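Side-chain contacts in metallo-carboxypeptidase (PDB 4A39), which probably cleaves residues from the C-terminal ends of peptides as a zinc-dependent enzyme of the M14 carboxypeptidase family: residues F345-P350 and K370-D375; M308-F313 and L377-V382. All coordinates share one frame; numbering follows the deposited sequence.

Interaction 1: residues F345-P350 and K370-D375; sequences FTIEMP and KRLGQD. With GEM ((2-guanidinoethylmercapto)succinic acid), chain D.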
loop_
_atom_site.group_PDB
_atom_site.type_symbol
_atom_site.label_atom_id
_atom_site.label_comp_id
_atom_site.label_asym_id
_atom_site.label_seq_id
_atom_site.Cartn_x
_atom_site.Cartn_y
_atom_site.Cartn_z
ATOM N N PHE A 345 -5.706 3.248 12.615
ATOM C CA PHE A 345 -4.276 3.321 12.343
ATOM C C PHE A 345 -3.973 3.461 10.863
ATOM O O PHE A 345 -4.750 3.029 10.004
ATOM C CB PHE A 345 -3.559 2.033 12.761
ATOM C CG PHE A 345 -3.263 1.907 14.226
ATOM C CD1 PHE A 345 -2.348 2.752 14.843
ATOM C CD2 PHE A 345 -3.834 0.878 14.967
ATOM C CE1 PHE A 345 -1.998 2.567 16.179
ATOM C CE2 PHE A 345 -3.493 0.687 16.303
ATOM C CZ PHE A 345 -2.573 1.531 16.908
ATOM N N THR A 346 -2.825 4.060 10.581
ATOM C CA THR A 346 -2.326 4.145 9.225
ATOM C C THR A 346 -1.238 3.080 9.343
ATOM O O THR A 346 -0.351 3.214 10.187
ATOM C CB THR A 346 -1.653 5.497 8.922
ATOM O OG1 THR A 346 -2.639 6.540 8.941
ATOM C CG2 THR A 346 -0.991 5.455 7.559
ATOM N N ILE A 347 -1.331 2.010 8.560
ATOM C CA ILE A 347 -0.322 0.953 8.609
ATOM C C ILE A 347 0.718 1.290 7.548
ATOM O O ILE A 347 0.371 1.576 6.399
ATOM C CB ILE A 347 -0.933 -0.448 8.316
ATOM C CG1 ILE A 347 -1.973 -0.804 9.390
ATOM C CG2 ILE A 347 0.166 -1.498 8.284
ATOM C CD1 ILE A 347 -1.407 -0.891 10.798
ATOM N N GLU A 348 1.989 1.246 7.933
ATOM C CA GLU A 348 3.073 1.590 7.022
ATOM C C GLU A 348 4.094 0.481 6.812
ATOM O O GLU A 348 4.745 0.038 7.754
ATOM C CB GLU A 348 3.801 2.830 7.538
ATOM C CG GLU A 348 2.959 4.096 7.630
ATOM C CD GLU A 348 2.675 4.717 6.282
ATOM O OE1 GLU A 348 3.330 4.330 5.289
ATOM O OE2 GLU A 348 1.800 5.606 6.216
ATOM N N MET A 349 4.225 0.036 5.567
ATOM C CA MET A 349 5.202 -0.986 5.202
ATOM C C MET A 349 6.295 -0.275 4.404
ATOM O O MET A 349 6.022 0.663 3.653
ATOM C CB MET A 349 4.548 -2.083 4.367
ATOM C CG MET A 349 3.600 -2.976 5.158
ATOM S SD MET A 349 2.646 -4.036 4.054
ATOM C CE MET A 349 1.332 -2.882 3.563
ATOM N N PRO A 350 7.548 -0.723 4.546
ATOM C CA PRO A 350 8.684 -0.112 3.849
ATOM C C PRO A 350 8.927 -0.474 2.390
ATOM O O PRO A 350 8.653 -1.592 1.965
ATOM C CB PRO A 350 9.862 -0.530 4.714
ATOM C CG PRO A 350 9.482 -1.938 5.085
ATOM C CD PRO A 350 8.004 -1.799 5.449
ATOM N N LYS A 370 1.636 -9.718 2.236
ATOM C CA LYS A 370 0.511 -10.642 2.359
ATOM C C LYS A 370 0.493 -11.253 3.756
ATOM O O LYS A 370 -0.560 -11.380 4.374
ATOM C CB LYS A 370 0.626 -11.763 1.316
ATOM C CG LYS A 370 0.369 -11.305 -0.116
ATOM C CD LYS A 370 0.505 -12.436 -1.127
ATOM C CE LYS A 370 -0.542 -13.514 -0.916
ATOM N NZ LYS A 370 -0.483 -14.508 -2.027
ATOM N N ARG A 371 1.669 -11.621 4.255
ATOM C CA ARG A 371 1.778 -12.234 5.577
ATOM C C ARG A 371 1.362 -11.260 6.673
ATOM O O ARG A 371 0.690 -11.642 7.635
ATOM C CB ARG A 371 3.216 -12.714 5.826
ATOM C CG ARG A 371 3.327 -13.822 6.868
ATOM C CD ARG A 371 4.261 -13.464 8.017
ATOM N NE ARG A 371 5.608 -13.090 7.582
ATOM C CZ ARG A 371 6.457 -13.896 6.949
ATOM N NH1 ARG A 371 6.110 -15.143 6.662
ATOM N NH2 ARG A 371 7.659 -13.448 6.601
ATOM N N LEU A 372 1.760 -9.997 6.538
ATOM C CA LEU A 372 1.396 -9.000 7.536
ATOM C C LEU A 372 -0.126 -8.870 7.577
ATOM O O LEU A 372 -0.717 -8.693 8.646
ATOM C CB LEU A 372 2.036 -7.645 7.214
ATOM C CG LEU A 372 1.771 -6.528 8.232
ATOM C CD1 LEU A 372 2.451 -6.843 9.559
ATOM C CD2 LEU A 372 2.298 -5.210 7.674
ATOM N N GLY A 373 -0.761 -8.973 6.412
ATOM C CA GLY A 373 -2.211 -8.880 6.363
ATOM C C GLY A 373 -2.836 -10.001 7.171
ATOM O O GLY A 373 -3.822 -9.807 7.886
ATOM N N GLN A 374 -2.257 -11.190 7.063
ATOM C CA GLN A 374 -2.772 -12.333 7.796
ATOM C C GLN A 374 -2.509 -12.199 9.296
ATOM O O GLN A 374 -3.339 -12.610 10.111
ATOM C CB GLN A 374 -2.153 -13.618 7.244
ATOM C CG GLN A 374 -2.517 -13.854 5.784
ATOM C CD GLN A 374 -1.924 -15.127 5.222
ATOM O OE1 GLN A 374 -0.706 -15.299 5.198
ATOM N NE2 GLN A 374 -2.785 -16.028 4.762
ATOM N N ASP A 375 -1.371 -11.618 9.669
ATOM C CA ASP A 375 -1.060 -11.459 11.085
ATOM C C ASP A 375 -1.930 -10.375 11.709
ATOM O O ASP A 375 -2.226 -10.417 12.903
ATOM C CB ASP A 375 0.427 -11.145 11.294
ATOM C CG ASP A 375 1.323 -12.326 10.956
ATOM O OD1 ASP A 375 0.887 -13.482 11.157
ATOM O OD2 ASP A 375 2.467 -12.104 10.510
HETATM C C8 GEM D . 0.807 9.421 5.363
HETATM S S7 GEM D . -0.477 8.197 5.811
HETATM C C6 GEM D . -0.633 8.517 7.606
HETATM C C5 GEM D . 0.644 9.031 8.276
HETATM N N3 GEM D . 0.922 10.413 7.862
HETATM C C1 GEM D . 0.875 11.390 8.767
HETATM N N4 GEM D . 0.564 11.102 10.028
HETATM N N2 GEM D . 1.125 12.648 8.418
HETATM C C9 GEM D . 0.306 10.397 4.296
HETATM O O14 GEM D . -0.896 10.317 3.954
HETATM O O15 GEM D . 1.140 11.206 3.842
HETATM C C10 GEM D . 2.088 8.725 4.900
HETATM C C11 GEM D . 1.857 7.879 3.645
HETATM O O12 GEM D . 2.236 6.687 3.676
HETATM O O13 GEM D . 1.321 8.449 2.672
#

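Interaction 2: residues M308-F313 and L377-V382; sequences MARGEF and LSTLAV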
loop_
_atom_site.group_PDB
_atom_site.type_symbol
_atom_site.label_atom_id
_atom_site.label_comp_id
_atom_site.label_asym_id
_atom_site.label_seq_id
_atom_site.Cartn_x
_atom_site.Cartn_y
_atom_site.Cartn_z
ATOM N N MET A 308 2.995 -6.925 17.280
ATOM C CA MET A 308 4.442 -7.079 17.335
ATOM C C MET A 308 4.795 -8.495 17.797
ATOM O O MET A 308 5.835 -9.043 17.423
ATOM C CB MET A 308 5.047 -6.032 18.279
ATOM C CG MET A 308 6.571 -6.062 18.369
ATOM S SD MET A 308 7.244 -4.590 19.187
ATOM C CE MET A 308 8.686 -4.296 18.203
ATOM N N ALA A 309 3.915 -9.096 18.590
ATOM C CA ALA A 309 4.160 -10.445 19.090
ATOM C C ALA A 309 3.886 -11.508 18.031
ATOM O O ALA A 309 4.316 -12.655 18.169
ATOM C CB ALA A 309 3.298 -10.711 20.319
ATOM N N ARG A 310 3.190 -11.124 16.966
ATOM C CA ARG A 310 2.833 -12.070 15.911
ATOM C C ARG A 310 3.449 -11.864 14.525
ATOM O O ARG A 310 3.763 -12.837 13.839
ATOM C CB ARG A 310 1.312 -12.108 15.753
ATOM C CG ARG A 310 0.564 -12.568 16.991
ATOM C CD ARG A 310 -0.934 -12.599 16.738
ATOM N NE ARG A 310 -1.660 -13.227 17.838
ATOM C CZ ARG A 310 -1.734 -12.733 19.069
ATOM N NH1 ARG A 310 -1.128 -11.593 19.369
ATOM N NH2 ARG A 310 -2.416 -13.383 20.003
ATOM N N GLY A 311 3.610 -10.618 14.099
ATOM C CA GLY A 311 4.149 -10.396 12.767
ATOM C C GLY A 311 5.393 -9.545 12.667
ATOM O O GLY A 311 6.049 -9.251 13.664
ATOM N N GLU A 312 5.735 -9.162 11.441
ATOM C CA GLU A 312 6.896 -8.318 11.216
ATOM C C GLU A 312 6.359 -6.911 11.409
ATOM O O GLU A 312 5.869 -6.277 10.475
ATOM C CB GLU A 312 7.432 -8.517 9.800
ATOM C CG GLU A 312 7.752 -9.970 9.484
ATOM C CD GLU A 312 8.688 -10.114 8.303
ATOM O OE1 GLU A 312 9.917 -9.980 8.500
ATOM O OE2 GLU A 312 8.197 -10.351 7.181
ATOM N N PHE A 313 6.451 -6.441 12.647
ATOM C CA PHE A 313 5.924 -5.139 13.031
ATOM C C PHE A 313 6.676 -4.650 14.268
ATOM O O PHE A 313 7.004 -5.441 15.149
ATOM C CB PHE A 313 4.434 -5.303 13.358
ATOM C CG PHE A 313 3.752 -4.035 13.785
ATOM C CD1 PHE A 313 3.241 -3.154 12.841
ATOM C CD2 PHE A 313 3.637 -3.715 15.136
ATOM C CE1 PHE A 313 2.625 -1.960 13.230
ATOM C CE2 PHE A 313 3.025 -2.529 15.536
ATOM C CZ PHE A 313 2.518 -1.649 14.581
ATOM N N LEU A 377 -5.006 -9.934 10.924
ATOM C CA LEU A 377 -6.274 -10.603 11.184
ATOM C C LEU A 377 -6.196 -11.330 12.521
ATOM O O LEU A 377 -7.158 -11.328 13.286
ATOM C CB LEU A 377 -6.614 -11.589 10.060
ATOM C CG LEU A 377 -7.167 -10.957 8.779
ATOM C CD1 LEU A 377 -7.394 -12.028 7.722
ATOM C CD2 LEU A 377 -8.472 -10.242 9.094
ATOM N N SER A 378 -5.048 -11.942 12.802
ATOM C CA SER A 378 -4.863 -12.646 14.068
ATOM C C SER A 378 -4.974 -11.658 15.224
ATOM O O SER A 378 -5.564 -11.965 16.262
ATOM C CB SER A 378 -3.496 -13.333 14.118
ATOM O OG SER A 378 -3.455 -14.465 13.267
ATOM N N THR A 379 -4.402 -10.471 15.036
ATOM C CA THR A 379 -4.433 -9.434 16.060
ATOM C C THR A 379 -5.862 -8.963 16.320
ATOM O O THR A 379 -6.264 -8.782 17.472
ATOM C CB THR A 379 -3.549 -8.233 15.651
ATOM O OG1 THR A 379 -2.187 -8.672 15.536
ATOM C CG2 THR A 379 -3.631 -7.117 16.692
ATOM N N LEU A 380 -6.631 -8.774 15.254
ATOM C CA LEU A 380 -8.014 -8.331 15.401
ATOM C C LEU A 380 -8.861 -9.378 16.118
ATOM O O LEU A 380 -9.803 -9.038 16.840
ATOM C CB LEU A 380 -8.631 -8.021 14.034
ATOM C CG LEU A 380 -8.003 -6.867 13.245
ATOM C CD1 LEU A 380 -8.746 -6.694 11.930
ATOM C CD2 LEU A 380 -8.053 -5.582 14.061
ATOM N N ALA A 381 -8.527 -10.651 15.917
ATOM C CA ALA A 381 -9.264 -11.738 16.553
ATOM C C ALA A 381 -9.106 -11.678 18.070
ATOM O O ALA A 381 -10.049 -11.957 18.814
ATOM C CB ALA A 381 -8.769 -13.080 16.029
ATOM N N VAL A 382 -7.910 -11.314 18.525
ATOM C CA VAL A 382 -7.624 -11.215 19.955
ATOM C C VAL A 382 -8.279 -9.999 20.606
ATOM O O VAL A 382 -8.734 -10.067 21.749
ATOM C CB VAL A 382 -6.102 -11.125 20.217
ATOM C CG1 VAL A 382 -5.834 -10.928 21.707
ATOM C CG2 VAL A 382 -5.415 -12.381 19.715
#

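Interaction 1: residues F345-P350 and K370-D375
M349 and L372 carry the tightest part of this contact: CD2 of L372 lies 3.6 Å from M349 CG and 3.8 Å from M349 SD. One methyl branch of the leucine therefore rests alongside the thioether, and the two side chains run past each other in opposite directions. CG of L372 stands anti to the backbone N (chi1 -178°), which carries the isobutyl group across from the helix toward the strand. The looser part is at I347, whose CG2 approaches the same L372 CD2 only to 4.3 Å. No hydrogen bond links the segments, and they bury 99 Å² in all; with the nearest CA atoms, those of M349 and L372, 9.2 Å apart, the joint is apolar side-chain packing. On the solvent side of the helix lies R371, which is exposed and forms a salt bridge to E312; K370, partly exposed, pairs with E191 and E195 of helix 185-196.

Alternation along the strand gives it two distinct faces. I347 and M349 direct their CB atoms to the helix, whereas the CB of E348 is directed away from it. The carboxylate of E348 lies in the pocket holding (2-guanidinoethylmercapto)succinic acid, with OE2 2.8 Å from O12 of the inhibitor, and T346 lines this pocket too. E348 is the predicted proton donor/acceptor, and it occupies the strand face turned from the helix, while I347 and M349 of the same strand meet L372.

Strand 343-350 runs parallel to strand 268-275, which contributes the zinc ligand H273, and has strand 282-284 antiparallel on its other side. Helix 366-383 covers the face opposite the inhibitor, while F189 of helix 185-196 touches both M349 and L372.

Interaction 2: residues M308-F313 and L377-V382
R310 and T379 mark the closest backbone approach, their CA atoms 7.7 Å apart, where the segment leaving helix 294-308 comes up to another helix without any hydrogen bond between the two segments. The gap is bridged by the R310 side chain. Its CG lies anti to the carbonyl carbon (chi1 -61°), and from CG to NE the chain is extended, so the aliphatic part reaches across the helix surface before the guanidinium begins. CD meets CB of S378 at 3.7 Å and passes OG1 of T379 more loosely, at 4.3 Å.

Farther out, CG2 of V382 sits over one face of the guanidinium, 3.2 Å from R310 NH2 and 3.8 Å from R310 CZ. The methyl is thus offset from the central carbon toward one nitrogen, and the valine side chain crosses the arginine at a slant. A methyl carbon offers no acceptor, so the V382 contact is packing; the charge pairs with E306 through a salt bridge from R310 NH1. The serine likewise offers its CB to the arginine, while its OG is hydrogen-bonded to E204 and R196. The segments bury 155 Å² between them, and R310 supplies 81 Å² of it.

The contact lies away from the zinc and inhibitor sites. It joins the loop that leaves helix 294-308 to the C-terminal part of helix 366-383. T379 also packs on F303, E306 and L307 of helix 294-308, while L377, L380 and A381 touch helix 203-211, with L377 reaching helix 185-196 as well.

How the interactions relate
From the N terminus, the chain leaves helix 294-308 through 308-313, the first half of interaction 2, and continues past helix 332-340 into strand 343-350, where interaction 1 begins. After 19 intervening residues, 370-375 closes the shorter loop; 377-382 then closes the longer one, which spans 63 residues and encloses the first. Both loops close on helix 366-383, tying it to the strand beside the inhibitor and to the segment that leaves helix 294-308. The two contacts, with centres 10 Å apart, also meet directly: R371 NH2 forms a 3.2 Å salt bridge to E312 OE2, and L372 CD1 packs 3.6 Å from E312 O.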